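PDB 3PF0: imelysin-like protein from Psychrobacter arcticus, which is of unknown function but belongs to the imelysin-like M75 peptidase family and has been proposed to be a metalloendopeptidase. Local coordinates for residues 235-246 and 334-345. Numbering follows the deposited sequence. Where two conformers were deposited one is given.
Sequences LSLVETMKSNAI and YDHLTNITRLIK
Knobs-into-holes packing joins two helices of this all-helical imelysin-like fold: segments 235-246 and 334-345, on helices 225-250 and 327-351, run nearly antiparallel, with 153° between their N-to-C directions and axes 9.5 Å apart at closest approach. Val238 and Lys242 enter holes on 334-345; in turn Leu337 sits among Val238, Met241, Lys242 and Ile246, and Thr341 among Leu235, Val238, Glu239 and Lys242. Val238 places both methyls against the methyl of Thr341, CG1 and CG2 each 3.7 Å from Thr341 CG2, while CG1 also meets Ile344 CD1. Leu337 is forked: its CD1 lies 3.8 Å from Ile246 CG1, and its CD2 faces the CE methyl of selenomethionine Met241. Helix 268-283 closes this apolar side, touching Met241, Ile340 and Ile344.

Lys242 packs through its methylenes within the interface. Its CG is wedged between N and carbonyl carbon (chi1 69°), which lays the chain over 334-345; CB packs on Leu337 CB, CE reaches Thr341 OG1, and a bend at chi4 brings NZ to Tyr334 OH at 3.1 Å, a weak hydrogen bond. Thr341 OG1 itself donates to Thr338 O (2.7 Å), which helps fix its rotation and leaves CG2 for Val238. At the margin Lys345 crosses Leu235 at about a right angle, CG 3.7 Å from Leu235 CD2. Shortening Lys345 to an alanine is likely to cost Leu235 this methylene contact and Glu239 a possible salt-bridge partner. The principle illustrated is amphipathic division of labour: interlocked aliphatic groups, methylenes of Lys242 among them, make up the interface, while polar ends gather along one side.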
ATOM      1  N   LEU A 235      11.160   5.295  -1.650  1.00 38.32           N
ATOM      2  CA  LEU A 235      12.118   4.909  -0.606  1.00 38.44           C
ATOM      3  C   LEU A 235      11.364   4.643   0.709  1.00 43.66           C
ATOM      4  O   LEU A 235      11.675   3.661   1.393  1.00 43.46           O
ATOM      5  CB  LEU A 235      13.209   5.989  -0.434  1.00 38.99           C
ATOM      6  CG  LEU A 235      14.169   5.893   0.774  1.00 43.53           C
ATOM      7  CD1 LEU A 235      15.013   4.607   0.758  1.00 43.33           C
ATOM      8  CD2 LEU A 235      15.057   7.114   0.841  1.00 46.68           C
ATOM      9  N   SER A 236      10.365   5.511   1.036  1.00 40.97           N
ATOM     10  CA  SER A 236       9.531   5.398   2.237  0.50 40.55           C
ATOM     11  C   SER A 236       8.730   4.097   2.226  1.00 43.72           C
ATOM     12  O   SER A 236       8.516   3.510   3.279  1.00 43.73           O
ATOM     13  CB  SER A 236       8.586   6.591   2.347  0.50 44.44           C
ATOM     14  OG  SER A 236       7.793   6.531   3.522  0.50 54.20           O
ATOM     15  N   LEU A 237       8.290   3.644   1.027  1.00 39.76           N
ATOM     16  CA  LEU A 237       7.513   2.409   0.861  1.00 37.85           C
ATOM     17  C   LEU A 237       8.291   1.196   1.399  1.00 42.00           C
ATOM     18  O   LEU A 237       7.742   0.427   2.185  1.00 40.33           O
ATOM     19  CB  LEU A 237       7.127   2.192  -0.625  1.00 37.13           C
ATOM     20  CG  LEU A 237       6.329   0.914  -0.959  1.00 40.44           C
ATOM     21  CD1 LEU A 237       4.900   0.985  -0.423  1.00 39.15           C
ATOM     22  CD2 LEU A 237       6.293   0.671  -2.443  1.00 43.08           C
ATOM     23  N   VAL A 238       9.559   1.041   0.988  1.00 40.09           N
ATOM     24  CA  VAL A 238      10.408  -0.083   1.388  1.00 40.53           C
ATOM     25  C   VAL A 238      10.964   0.143   2.824  1.00 45.51           C
ATOM     26  O   VAL A 238      11.141  -0.842   3.550  1.00 44.80           O
ATOM     27  CB  VAL A 238      11.502  -0.389   0.319  1.00 45.35           C
ATOM     28  CG1 VAL A 238      12.291   0.851  -0.072  1.00 46.40           C
ATOM     29  CG2 VAL A 238      12.427  -1.541   0.723  1.00 45.66           C
ATOM     30  N   GLU A 239      11.203   1.409   3.240  1.00 43.59           N
ATOM     31  CA  GLU A 239      11.712   1.689   4.585  0.50 44.24           C
ATOM     32  C   GLU A 239      10.656   1.353   5.649  1.00 47.47           C
ATOM     33  O   GLU A 239      10.978   0.636   6.593  1.00 46.68           O
ATOM     34  CB  GLU A 239      12.199   3.139   4.718  0.50 46.18           C
ATOM     35  CG  GLU A 239      13.697   3.223   4.973  0.50 56.94           C
ATOM     36  CD  GLU A 239      14.390   4.552   4.730  0.50 72.49           C
ATOM     37  OE1 GLU A 239      13.695   5.585   4.580  0.50 43.28           O
ATOM     38  OE2 GLU A 239      15.641   4.559   4.702  0.50 74.18           O
ATOM     39  N   THR A 240       9.391   1.824   5.475  1.00 43.83           N
ATOM     40  CA  THR A 240       8.300   1.544   6.421  1.00 42.97           C
ATOM     41  C   THR A 240       7.928   0.056   6.376  1.00 46.86           C
ATOM     42  O   THR A 240       7.509  -0.491   7.388  1.00 46.92           O
ATOM     43  CB  THR A 240       7.068   2.438   6.177  1.00 48.22           C
ATOM     44  OG1 THR A 240       6.545   2.203   4.867  1.00 48.91           O
ATOM     45  CG2 THR A 240       7.355   3.924   6.392  1.00 44.44           C
HETATM   46  N   MSE A 241       8.106  -0.595   5.220  1.00 42.88           N
HETATM   47  CA  MSE A 241       7.854  -2.018   5.055  1.00 42.54           C
HETATM   48  C   MSE A 241       8.870  -2.847   5.864  1.00 46.38           C
HETATM   49  O   MSE A 241       8.449  -3.695   6.647  1.00 46.03           O
HETATM   50  CB  MSE A 241       7.886  -2.388   3.570  1.00 45.08           C
HETATM   51  CG  MSE A 241       7.974  -3.868   3.291  1.00 53.20           C
HETATM   52 SE   MSE A 241       7.365  -4.242   1.486  0.75 61.75          SE
HETATM   53  CE  MSE A 241       8.741  -3.335   0.427  1.00 59.23           C
ATOM     54  N   LYS A 242      10.185  -2.621   5.689  1.00 42.87           N
ATOM     55  CA  LYS A 242      11.174  -3.412   6.427  1.00 43.61           C
ATOM     56  C   LYS A 242      11.130  -3.141   7.957  1.00 48.13           C
ATOM     57  O   LYS A 242      11.352  -4.068   8.734  1.00 48.59           O
ATOM     58  CB  LYS A 242      12.604  -3.225   5.870  1.00 46.98           C
ATOM     59  CG  LYS A 242      13.256  -1.860   6.079  1.00 53.06           C
ATOM     60  CD  LYS A 242      14.661  -1.846   5.481  1.00 57.92           C
ATOM     61  CE  LYS A 242      15.513  -0.699   5.960  1.00 58.52           C
ATOM     62  NZ  LYS A 242      15.924  -0.875   7.375  1.00 67.51           N
ATOM     63  N   SER A 243      10.820  -1.896   8.374  1.00 44.73           N
ATOM     64  CA  SER A 243      10.768  -1.511   9.788  1.00 45.01           C
ATOM     65  C   SER A 243       9.448  -1.885  10.461  1.00 46.72           C
ATOM     66  O   SER A 243       9.460  -2.706  11.374  1.00 45.99           O
ATOM     67  CB  SER A 243      11.004  -0.014   9.948  1.00 49.94           C
ATOM     68  OG  SER A 243      12.304   0.340   9.511  1.00 65.18           O
ATOM     69  N   ASN A 244       8.319  -1.282  10.017  1.00 41.61           N
ATOM     70  CA  ASN A 244       7.005  -1.459  10.637  1.00 40.36           C
ATOM     71  C   ASN A 244       6.358  -2.784  10.320  1.00 44.12           C
ATOM     72  O   ASN A 244       5.647  -3.298  11.177  1.00 43.99           O
ATOM     73  CB  ASN A 244       6.039  -0.317  10.264  1.00 38.31           C
ATOM     74  CG  ASN A 244       6.511   1.053  10.685  1.00 58.54           C
ATOM     75  OD1 ASN A 244       7.305   1.216  11.629  1.00 55.38           O
ATOM     76  ND2 ASN A 244       6.017   2.076  10.006  1.00 46.90           N
ATOM     77  N   ALA A 245       6.560  -3.326   9.111  1.00 40.19           N
ATOM     78  CA  ALA A 245       5.923  -4.583   8.740  1.00 39.86           C
ATOM     79  C   ALA A 245       6.796  -5.823   8.972  1.00 45.43           C
ATOM     80  O   ALA A 245       6.233  -6.896   9.188  1.00 46.02           O
ATOM     81  CB  ALA A 245       5.477  -4.534   7.283  1.00 39.92           C
ATOM     82  N   ILE A 246       8.140  -5.705   8.939  1.00 43.08           N
ATOM     83  CA  ILE A 246       9.007  -6.887   9.058  1.00 43.84           C
ATOM     84  C   ILE A 246       9.809  -6.919  10.375  1.00 49.57           C
ATOM     85  O   ILE A 246       9.577  -7.816  11.176  1.00 49.81           O
ATOM     86  CB  ILE A 246       9.933  -7.046   7.802  1.00 47.01           C
ATOM     87  CG1 ILE A 246       9.114  -7.166   6.480  1.00 46.14           C
ATOM     88  CG2 ILE A 246      10.946  -8.209   7.941  1.00 49.07           C
ATOM     89  CD1 ILE A 246       8.157  -8.409   6.328  1.00 50.07           C
ATOM     90  N   TYR A 334      14.486  -9.411   5.694  1.00 42.15           N
ATOM     91  CA  TYR A 334      14.820  -8.080   6.202  1.00 41.82           C
ATOM     92  C   TYR A 334      16.110  -7.582   5.574  1.00 45.57           C
ATOM     93  O   TYR A 334      16.153  -6.439   5.138  1.00 44.82           O
ATOM     94  CB  TYR A 334      14.934  -8.061   7.740  1.00 44.24           C
ATOM     95  CG  TYR A 334      15.383  -6.716   8.273  1.00 46.78           C
ATOM     96  CD1 TYR A 334      14.519  -5.624   8.285  1.00 47.24           C
ATOM     97  CD2 TYR A 334      16.690  -6.518   8.707  1.00 49.64           C
ATOM     98  CE1 TYR A 334      14.942  -4.372   8.725  1.00 48.41           C
ATOM     99  CE2 TYR A 334      17.125  -5.269   9.143  1.00 51.20           C
ATOM    100  CZ  TYR A 334      16.247  -4.198   9.150  1.00 56.20           C
ATOM    101  OH  TYR A 334      16.666  -2.970   9.600  1.00 59.26           O
ATOM    102  N   ASP A 335      17.147  -8.438   5.521  1.00 44.43           N
ATOM    103  CA  ASP A 335      18.463  -8.136   4.943  1.00 46.18           C
ATOM    104  C   ASP A 335      18.349  -7.762   3.452  1.00 51.52           C
ATOM    105  O   ASP A 335      18.988  -6.797   3.026  1.00 51.96           O
ATOM    106  CB  ASP A 335      19.425  -9.316   5.145  1.00 49.08           C
ATOM    107  CG  ASP A 335      19.959  -9.474   6.567  1.00 62.43           C
ATOM    108  OD1 ASP A 335      19.745  -8.555   7.395  1.00 63.45           O
ATOM    109  OD2 ASP A 335      20.620 -10.504   6.842  1.00 69.68           O
ATOM    110  N   HIS A 336      17.493  -8.483   2.685  1.00 47.52           N
ATOM    111  CA  HIS A 336      17.236  -8.207   1.273  1.00 47.24           C
ATOM    112  C   HIS A 336      16.571  -6.832   1.118  1.00 50.11           C
ATOM    113  O   HIS A 336      16.946  -6.079   0.217  1.00 50.15           O
ATOM    114  CB  HIS A 336      16.354  -9.306   0.645  1.00 47.76           C
ATOM    115  CG  HIS A 336      17.124 -10.471   0.105  1.00 52.94           C
ATOM    116  ND1 HIS A 336      17.597 -11.472   0.934  1.00 56.21           N
ATOM    117  CD2 HIS A 336      17.472 -10.759  -1.169  1.00 55.54           C
ATOM    118  CE1 HIS A 336      18.224 -12.329   0.144  1.00 56.83           C
ATOM    119  NE2 HIS A 336      18.168 -11.944  -1.132  1.00 56.98           N
ATOM    120  N   LEU A 337      15.608  -6.499   2.013  1.00 45.17           N
ATOM    121  CA  LEU A 337      14.886  -5.214   1.994  1.00 43.97           C
ATOM    122  C   LEU A 337      15.816  -4.051   2.361  1.00 48.82           C
ATOM    123  O   LEU A 337      15.688  -2.960   1.795  1.00 48.53           O
ATOM    124  CB  LEU A 337      13.660  -5.229   2.933  1.00 42.32           C
ATOM    125  CG  LEU A 337      12.475  -6.099   2.504  1.00 45.44           C
ATOM    126  CD1 LEU A 337      11.454  -6.217   3.616  1.00 44.07           C
ATOM    127  CD2 LEU A 337      11.822  -5.589   1.204  1.00 44.80           C
ATOM    128  N   THR A 338      16.761  -4.306   3.285  1.00 45.98           N
ATOM    129  CA  THR A 338      17.770  -3.349   3.745  1.00 46.93           C
ATOM    130  C   THR A 338      18.745  -3.060   2.578  1.00 51.49           C
ATOM    131  O   THR A 338      19.166  -1.907   2.402  1.00 51.66           O
ATOM    132  CB  THR A 338      18.459  -3.889   5.012  1.00 54.01           C
ATOM    133  OG1 THR A 338      17.464  -4.034   6.027  1.00 51.13           O
ATOM    134  CG2 THR A 338      19.567  -2.972   5.533  1.00 53.73           C
ATOM    135  N   ASN A 339      19.067  -4.093   1.771  1.00 47.07           N
ATOM    136  CA  ASN A 339      19.934  -3.932   0.605  1.00 47.73           C
ATOM    137  C   ASN A 339      19.238  -3.075  -0.487  1.00 50.11           C
ATOM    138  O   ASN A 339      19.916  -2.311  -1.168  1.00 50.81           O
ATOM    139  CB  ASN A 339      20.370  -5.287   0.046  1.00 47.76           C
ATOM    140  CG  ASN A 339      21.314  -5.172  -1.124  1.00 65.68           C
ATOM    141  OD1 ASN A 339      22.357  -4.512  -1.048  1.00 61.86           O
ATOM    142  ND2 ASN A 339      20.946  -5.771  -2.251  1.00 54.07           N
ATOM    143  N   ILE A 340      17.899  -3.171  -0.621  1.00 44.92           N
ATOM    144  CA  ILE A 340      17.133  -2.369  -1.586  1.00 43.60           C
ATOM    145  C   ILE A 340      17.147  -0.885  -1.139  1.00 47.83           C
ATOM    146  O   ILE A 340      17.391  -0.014  -1.972  1.00 48.29           O
ATOM    147  CB  ILE A 340      15.689  -2.917  -1.822  1.00 44.63           C
ATOM    148  CG1 ILE A 340      15.735  -4.265  -2.581  1.00 45.44           C
ATOM    149  CG2 ILE A 340      14.811  -1.895  -2.572  1.00 43.84           C
ATOM    150  CD1 ILE A 340      14.428  -5.033  -2.653  1.00 51.07           C
ATOM    151  N   THR A 341      16.931  -0.605   0.162  1.00 44.96           N
ATOM    152  CA  THR A 341      16.959   0.770   0.700  1.00 44.99           C
ATOM    153  C   THR A 341      18.359   1.357   0.519  1.00 50.54           C
ATOM    154  O   THR A 341      18.484   2.530   0.162  1.00 51.00           O
ATOM    155  CB  THR A 341      16.515   0.840   2.175  1.00 49.45           C
ATOM    156  OG1 THR A 341      17.257  -0.098   2.934  1.00 53.36           O
ATOM    157  CG2 THR A 341      15.056   0.559   2.362  1.00 44.44           C
ATOM    158  N   ARG A 342      19.402   0.520   0.714  1.00 47.54           N
ATOM    159  CA  ARG A 342      20.806   0.891   0.540  1.00 49.06           C
ATOM    160  C   ARG A 342      21.050   1.346  -0.895  1.00 53.70           C
ATOM    161  O   ARG A 342      21.597   2.431  -1.107  1.00 54.66           O
ATOM    162  CB  ARG A 342      21.723  -0.291   0.896  1.00 49.46           C
ATOM    163  CG  ARG A 342      23.214   0.057   0.911  1.00 59.60           C
ATOM    164  CD  ARG A 342      24.110  -1.171   1.034  1.00 66.69           C
ATOM    165  NE  ARG A 342      24.002  -2.066  -0.124  1.00 74.23           N
ATOM    166  CZ  ARG A 342      24.657  -1.905  -1.271  1.00 89.27           C
ATOM    167  NH1 ARG A 342      25.477  -0.872  -1.438  1.00 75.84           N
ATOM    168  NH2 ARG A 342      24.490  -2.768  -2.265  1.00 75.43           N
ATOM    169  N   LEU A 343      20.603   0.538  -1.874  1.00 49.08           N
ATOM    170  CA  LEU A 343      20.753   0.825  -3.293  1.00 49.00           C
ATOM    171  C   LEU A 343      19.990   2.092  -3.698  1.00 51.96           C
ATOM    172  O   LEU A 343      20.496   2.845  -4.526  1.00 53.37           O
ATOM    173  CB  LEU A 343      20.297  -0.367  -4.152  1.00 48.59           C
ATOM    174  CG  LEU A 343      21.203  -1.609  -4.165  1.00 54.40           C
ATOM    175  CD1 LEU A 343      20.508  -2.767  -4.828  1.00 53.42           C
ATOM    176  CD2 LEU A 343      22.533  -1.344  -4.866  1.00 59.13           C
ATOM    177  N   ILE A 344      18.804   2.348  -3.110  1.00 45.36           N
ATOM    178  CA  ILE A 344      18.021   3.541  -3.449  1.00 44.19           C
ATOM    179  C   ILE A 344      18.727   4.816  -2.925  1.00 49.44           C
ATOM    180  O   ILE A 344      18.909   5.770  -3.687  1.00 49.95           O
ATOM    181  CB  ILE A 344      16.541   3.441  -2.965  1.00 44.96           C
ATOM    182  CG1 ILE A 344      15.807   2.283  -3.682  1.00 43.86           C
ATOM    183  CG2 ILE A 344      15.793   4.777  -3.183  1.00 45.29           C
ATOM    184  CD1 ILE A 344      14.407   1.907  -3.107  1.00 47.39           C
ATOM    185  N   LYS A 345      19.144   4.808  -1.653  1.00 46.48           N
ATOM    186  CA  LYS A 345      19.784   5.941  -0.985  1.00 47.20           C
ATOM    187  C   LYS A 345      21.194   6.262  -1.504  1.00 53.28           C
ATOM    188  O   LYS A 345      21.532   7.443  -1.621  1.00 54.24           O
ATOM    189  CB  LYS A 345      19.869   5.677   0.531  1.00 49.44           C
ATOM    190  CG  LYS A 345      18.562   5.865   1.282  1.00 55.92           C
ATOM    191  CD  LYS A 345      18.467   4.950   2.499  1.00 63.13           C
ATOM    192  CE  LYS A 345      18.955   5.576   3.777  1.00 70.82           C
ATOM    193  NZ  LYS A 345      18.809   4.637   4.916  1.00 79.47           N
TER